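Local coordinates for protein ribonucleoside-diphosphate reductase subunit beta (Clostridium botulinum, PDB 6ZJK) that probably carries the diiron centre that class I ribonucleotide reductase needs to turn ribonucleoside diphosphates into deoxyribonucleotides, at residues Tyr56-Asp61 with Leu242-Asn247; Tyr63-Asn68 with Glu238-Val243. One frame throughout, in Å; residues are numbered along the deposited sequence.

How the interactions relate
Interactions 1 and 2 join the same two helices, 58-68 and 225-255, by different means. Their centres lie about 9 Å apart, and residues Leu242 and Val243 belong to both. Each is partly buried. In interaction 1, near the start of the shorter helix, an indole lies against an asparagine side chain, and the amide is bonded back to its own helix. Interaction 2, slightly nearer the centre of the folded chain, sets Met66 carbons against the Thr240 hydroxyl and the His241 ring and adds a methyl pair. Helix-internal side-chain bonds thus occur in both, while in interaction 2 metal binding is added, since residues Glu238-Val243 also supply two ligands of an iron ion.

Interaction 1. Residues Tyr56-Asp61 with Leu242-Asn247; sequences YSWASD and LVLFQN
Asn247 lies against one face of the Trp58 indole and can be followed outward from the backbone. Its CB rests over the six-membered ring, 3.7 Å from the centroid and close to the normal, a CH-pi contact. With CG beside the backbone N (chi1 -83°), the amide turns back toward Val243 O and over the five-membered ring: CG comes to 4.1 Å from CD2 of Trp58, and OD1 lies 3.8 Å from NE1 of Trp58. Amide and indole planes are 36° apart. At the other branch, ND2 donates to Val243 O at 3.0 Å with an almost straight N-H (176°), fixing the rotation of the amide. That carbonyl also receives Asn247 N, from the opposite face of its plane. The indole NE1 is hydrogen-bonded to Glu251, one turn beyond Asn247 on helix 225-255. Leu244 completes the contact at the ring's edge, its CD1 4.1 Å from CZ3 of Trp58, while Tyr56 CB covers the indole's other face. The start of helix 58-68 is thereby packed on helix 225-255, with Phe62 touching Val243 and Asn247 one turn on. Helix 124-151 borders both segments, meeting Ala59 through Glu125 and Leu244 through Leu129 and Gln133.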
# COMPACT_ATOMS: atom_id res chain seq x y z
N TYR A 56 -15.61 10.05 -8.72
CA TYR A 56 -15.96 8.69 -9.16
C TYR A 56 -16.70 7.98 -8.04
O TYR A 56 -16.10 7.38 -7.14
CB TYR A 56 -14.70 7.93 -9.61
CG TYR A 56 -13.97 8.68 -10.69
CD1 TYR A 56 -14.55 8.87 -11.93
CD2 TYR A 56 -12.74 9.28 -10.44
CE1 TYR A 56 -13.92 9.58 -12.91
CE2 TYR A 56 -12.10 10.01 -11.42
CZ TYR A 56 -12.70 10.16 -12.65
OH TYR A 56 -12.08 10.89 -13.65
N SER A 57 -18.02 8.01 -8.15
CA SER A 57 -18.85 7.50 -7.06
C SER A 57 -18.64 5.99 -6.86
O SER A 57 -18.66 5.51 -5.72
CB SER A 57 -20.32 7.83 -7.37
OG SER A 57 -21.09 8.01 -6.20
N TRP A 58 -18.27 5.24 -7.90
CA TRP A 58 -18.03 3.81 -7.72
C TRP A 58 -16.86 3.52 -6.78
O TRP A 58 -16.78 2.41 -6.26
CB TRP A 58 -17.82 3.14 -9.08
CG TRP A 58 -16.85 3.83 -9.99
CD1 TRP A 58 -17.15 4.68 -11.04
CD2 TRP A 58 -15.42 3.71 -9.96
NE1 TRP A 58 -15.98 5.10 -11.65
CE2 TRP A 58 -14.91 4.52 -11.00
CE3 TRP A 58 -14.53 2.99 -9.17
CZ2 TRP A 58 -13.54 4.63 -11.25
CZ3 TRP A 58 -13.17 3.10 -9.41
CH2 TRP A 58 -12.69 3.90 -10.44
N ALA A 59 -15.98 4.47 -6.58
CA ALA A 59 -14.86 4.31 -5.68
C ALA A 59 -15.26 3.97 -4.26
O ALA A 59 -14.66 3.17 -3.63
CB ALA A 59 -14.01 5.52 -5.69
N SER A 60 -16.33 4.54 -3.78
CA SER A 60 -16.79 4.29 -2.45
C SER A 60 -17.10 2.88 -2.15
O SER A 60 -16.67 2.39 -1.16
CB SER A 60 -18.01 5.14 -2.13
OG SER A 60 -17.76 6.47 -2.38
N ASP A 61 -17.89 2.23 -2.97
CA ASP A 61 -18.20 0.85 -2.72
C ASP A 61 -17.00 -0.08 -2.86
O ASP A 61 -16.93 -1.00 -2.18
CB ASP A 61 -19.35 0.38 -3.57
CG ASP A 61 -20.56 1.21 -3.39
OD1 ASP A 61 -21.21 1.01 -2.39
OD2 ASP A 61 -20.83 2.10 -4.22
N LEU A 242 -9.74 -6.58 -10.98
CA LEU A 242 -10.21 -6.60 -12.33
C LEU A 242 -11.21 -5.47 -12.53
O LEU A 242 -11.05 -4.70 -13.36
CB LEU A 242 -10.93 -7.89 -12.53
CG LEU A 242 -10.68 -8.71 -13.74
CD1 LEU A 242 -9.23 -8.70 -14.08
CD2 LEU A 242 -11.18 -10.10 -13.47
N VAL A 243 -12.23 -5.42 -11.72
CA VAL A 243 -13.20 -4.38 -11.84
C VAL A 243 -12.62 -3.01 -11.64
O VAL A 243 -13.04 -2.10 -12.24
CB VAL A 243 -14.34 -4.56 -10.91
CG1 VAL A 243 -15.34 -3.49 -11.19
CG2 VAL A 243 -14.97 -5.89 -11.14
N LEU A 244 -11.63 -2.87 -10.79
CA LEU A 244 -10.96 -1.58 -10.62
C LEU A 244 -10.33 -1.12 -11.93
O LEU A 244 -10.59 -0.01 -12.39
CB LEU A 244 -9.91 -1.67 -9.50
CG LEU A 244 -9.00 -0.46 -9.20
CD1 LEU A 244 -9.83 0.78 -8.91
CD2 LEU A 244 -8.09 -0.74 -8.03
N PHE A 245 -9.55 -1.99 -12.55
CA PHE A 245 -8.92 -1.65 -13.82
C PHE A 245 -9.95 -1.47 -14.96
O PHE A 245 -9.78 -0.67 -15.78
CB PHE A 245 -7.75 -2.56 -14.17
CG PHE A 245 -6.44 -2.11 -13.57
CD1 PHE A 245 -6.20 -2.27 -12.28
CD2 PHE A 245 -5.51 -1.47 -14.31
CE1 PHE A 245 -5.05 -1.82 -11.73
CE2 PHE A 245 -4.35 -1.02 -13.76
CZ PHE A 245 -4.13 -1.20 -12.47
N GLN A 246 -11.01 -2.22 -14.96
CA GLN A 246 -12.08 -2.00 -15.94
C GLN A 246 -12.61 -0.56 -15.87
O GLN A 246 -12.79 0.10 -16.90
CB GLN A 246 -13.21 -3.02 -15.69
CG GLN A 246 -12.89 -4.45 -16.20
CD GLN A 246 -13.92 -5.51 -15.78
OE1 GLN A 246 -14.92 -5.21 -15.12
NE2 GLN A 246 -13.67 -6.78 -16.19
N ASN A 247 -12.86 -0.07 -14.65
CA ASN A 247 -13.37 1.28 -14.47
C ASN A 247 -12.32 2.34 -14.75
O ASN A 247 -12.63 3.39 -15.33
CB ASN A 247 -13.92 1.43 -13.07
CG ASN A 247 -15.32 0.92 -12.98
OD1 ASN A 247 -16.25 1.67 -13.21
ND2 ASN A 247 -15.49 -0.34 -12.63

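Interaction 2. Residues Tyr63-Asn68 with Glu238-Val243; sequences YRTMLN and EVTHLV. With FE (Fe (III) ion), chain G.
Met66 reaches across to helix 225-255 and crosses the His241 side chain at about a right angle. Its CG lies beside the backbone N (chi1 -73°), and the chain runs extended to the sulfur before bending at chi3 (100°). This bend carries CE to 4.2 Å from CD2 of His241, an oblique approach to the imidazole. Thr240 sits beside the thioether chain, with OG1 4.1 Å from both CG and CE of Met66. This hydroxyl is hydrogen-bonded to Asp237 O, one turn back; Met66 presents only carbon to it, so the touch is van der Waals. The other branch of Thr240 points to Thr65, and the two CG2 methyls, of Thr65 and Thr240, approach to 4.2 Å. Thr65 is likewise tied to its own helix, through OG1 to Asp61 O.

His241 ND1 binds the iron(III) at 2.4 Å, and Glu238 OE2 binds it at 2.5 Å; a water, Glu137 and Glu204 complete the ligands. His241 NE2 is hydrogen-bonded to Gln136 OE1, a second-shell bond which, with the ND1-iron bond, holds the ring's orientation. Met66 CE thus touches the ring of a ligand to one ion of the diiron site, a site familiar from class I R2 subunits.

The two helix segments run nearly antiparallel, at 160°, with axes 10.7 Å apart. Helix 124-151 flanks them, touching Met66 through Gln136 and His241 through Gln133, and helix 190-220 packs on Glu238. Away from this contact, Tyr63 and Leu67 pack on Ile139 of the second subunit.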
# COMPACT_ATOMS: atom_id res chain seq x y z
N TYR A 63 -13.96 0.61 -1.99
CA TYR A 63 -13.22 0.75 -0.77
C TYR A 63 -13.81 -0.17 0.23
O TYR A 63 -13.14 -0.94 0.82
CB TYR A 63 -13.26 2.19 -0.27
CG TYR A 63 -12.57 2.44 1.02
CD1 TYR A 63 -13.20 2.31 2.19
CD2 TYR A 63 -11.29 2.85 1.04
CE1 TYR A 63 -12.56 2.56 3.36
CE2 TYR A 63 -10.65 3.09 2.19
CZ TYR A 63 -11.30 2.93 3.34
OH TYR A 63 -10.69 3.17 4.45
N ARG A 64 -15.10 -0.14 0.38
CA ARG A 64 -15.75 -0.94 1.36
C ARG A 64 -15.56 -2.42 1.17
O ARG A 64 -15.23 -3.12 2.07
CB ARG A 64 -17.20 -0.56 1.40
CG ARG A 64 -18.07 -1.24 2.40
CD ARG A 64 -19.47 -0.69 2.32
NE ARG A 64 -19.67 0.41 3.25
CZ ARG A 64 -19.83 1.68 2.92
NH1 ARG A 64 -19.85 2.07 1.67
NH2 ARG A 64 -19.99 2.59 3.87
N THR A 65 -15.76 -2.87 -0.04
CA THR A 65 -15.64 -4.25 -0.43
C THR A 65 -14.24 -4.79 -0.18
O THR A 65 -14.08 -5.82 0.35
CB THR A 65 -15.98 -4.37 -1.92
OG1 THR A 65 -17.35 -4.14 -2.09
CG2 THR A 65 -15.68 -5.70 -2.39
N MET A 66 -13.26 -4.03 -0.59
CA MET A 66 -11.89 -4.42 -0.46
C MET A 66 -11.51 -4.63 0.98
O MET A 66 -10.92 -5.59 1.31
CB MET A 66 -10.99 -3.44 -1.14
CG MET A 66 -11.04 -3.55 -2.62
SD MET A 66 -10.12 -2.37 -3.48
CE MET A 66 -8.65 -3.21 -3.93
N LEU A 67 -11.89 -3.72 1.85
CA LEU A 67 -11.62 -3.89 3.23
C LEU A 67 -12.31 -5.06 3.85
O LEU A 67 -11.74 -5.68 4.68
CB LEU A 67 -11.97 -2.64 3.99
CG LEU A 67 -10.87 -1.71 4.39
CD1 LEU A 67 -10.01 -1.28 3.28
CD2 LEU A 67 -11.43 -0.50 5.08
N ASN A 68 -13.54 -5.34 3.48
CA ASN A 68 -14.24 -6.48 4.01
C ASN A 68 -13.70 -7.84 3.53
O ASN A 68 -14.07 -8.84 4.00
CB ASN A 68 -15.74 -6.43 3.78
CG ASN A 68 -16.43 -5.33 4.55
OD1 ASN A 68 -16.66 -5.39 5.69
ND2 ASN A 68 -16.68 -4.29 3.88
N GLU A 238 -8.63 -10.85 -6.56
CA GLU A 238 -8.42 -10.60 -7.96
C GLU A 238 -9.64 -10.07 -8.71
O GLU A 238 -9.52 -9.31 -9.57
CB GLU A 238 -7.86 -11.84 -8.63
CG GLU A 238 -7.22 -11.60 -9.95
CD GLU A 238 -5.83 -11.03 -9.83
OE1 GLU A 238 -4.85 -11.72 -9.59
OE2 GLU A 238 -5.68 -9.86 -9.91
N VAL A 239 -10.81 -10.51 -8.36
CA VAL A 239 -12.01 -10.01 -8.95
C VAL A 239 -12.15 -8.52 -8.77
O VAL A 239 -12.44 -7.85 -9.69
CB VAL A 239 -13.22 -10.71 -8.40
CG1 VAL A 239 -14.46 -9.99 -8.84
CG2 VAL A 239 -13.24 -12.11 -8.92
N THR A 240 -11.85 -8.02 -7.59
CA THR A 240 -11.88 -6.62 -7.28
C THR A 240 -10.82 -5.87 -8.02
O THR A 240 -11.04 -4.80 -8.42
CB THR A 240 -11.84 -6.35 -5.77
OG1 THR A 240 -10.55 -6.60 -5.24
CG2 THR A 240 -12.76 -7.20 -5.08
N HIS A 241 -9.68 -6.48 -8.28
CA HIS A 241 -8.63 -5.78 -9.01
C HIS A 241 -9.01 -5.63 -10.48
O HIS A 241 -8.63 -4.72 -11.12
CB HIS A 241 -7.28 -6.46 -8.92
CG HIS A 241 -6.74 -6.62 -7.53
ND1 HIS A 241 -5.49 -7.10 -7.28
CD2 HIS A 241 -7.28 -6.34 -6.32
CE1 HIS A 241 -5.30 -7.15 -5.98
NE2 HIS A 241 -6.38 -6.72 -5.38
N LEU A 242 -9.74 -6.58 -10.98
CA LEU A 242 -10.21 -6.60 -12.33
C LEU A 242 -11.21 -5.47 -12.53
O LEU A 242 -11.05 -4.70 -13.36
CB LEU A 242 -10.93 -7.89 -12.53
CG LEU A 242 -10.68 -8.71 -13.74
CD1 LEU A 242 -9.23 -8.70 -14.08
CD2 LEU A 242 -11.18 -10.10 -13.47
N VAL A 243 -12.23 -5.42 -11.72
CA VAL A 243 -13.20 -4.38 -11.84
C VAL A 243 -12.62 -3.01 -11.64
O VAL A 243 -13.04 -2.10 -12.24
CB VAL A 243 -14.34 -4.56 -10.91
CG1 VAL A 243 -15.34 -3.49 -11.19
CG2 VAL A 243 -14.97 -5.89 -11.14
FE FE G . -4.03 -8.61 -8.42
O HOH W 1 -4.66 -10.12 -7.01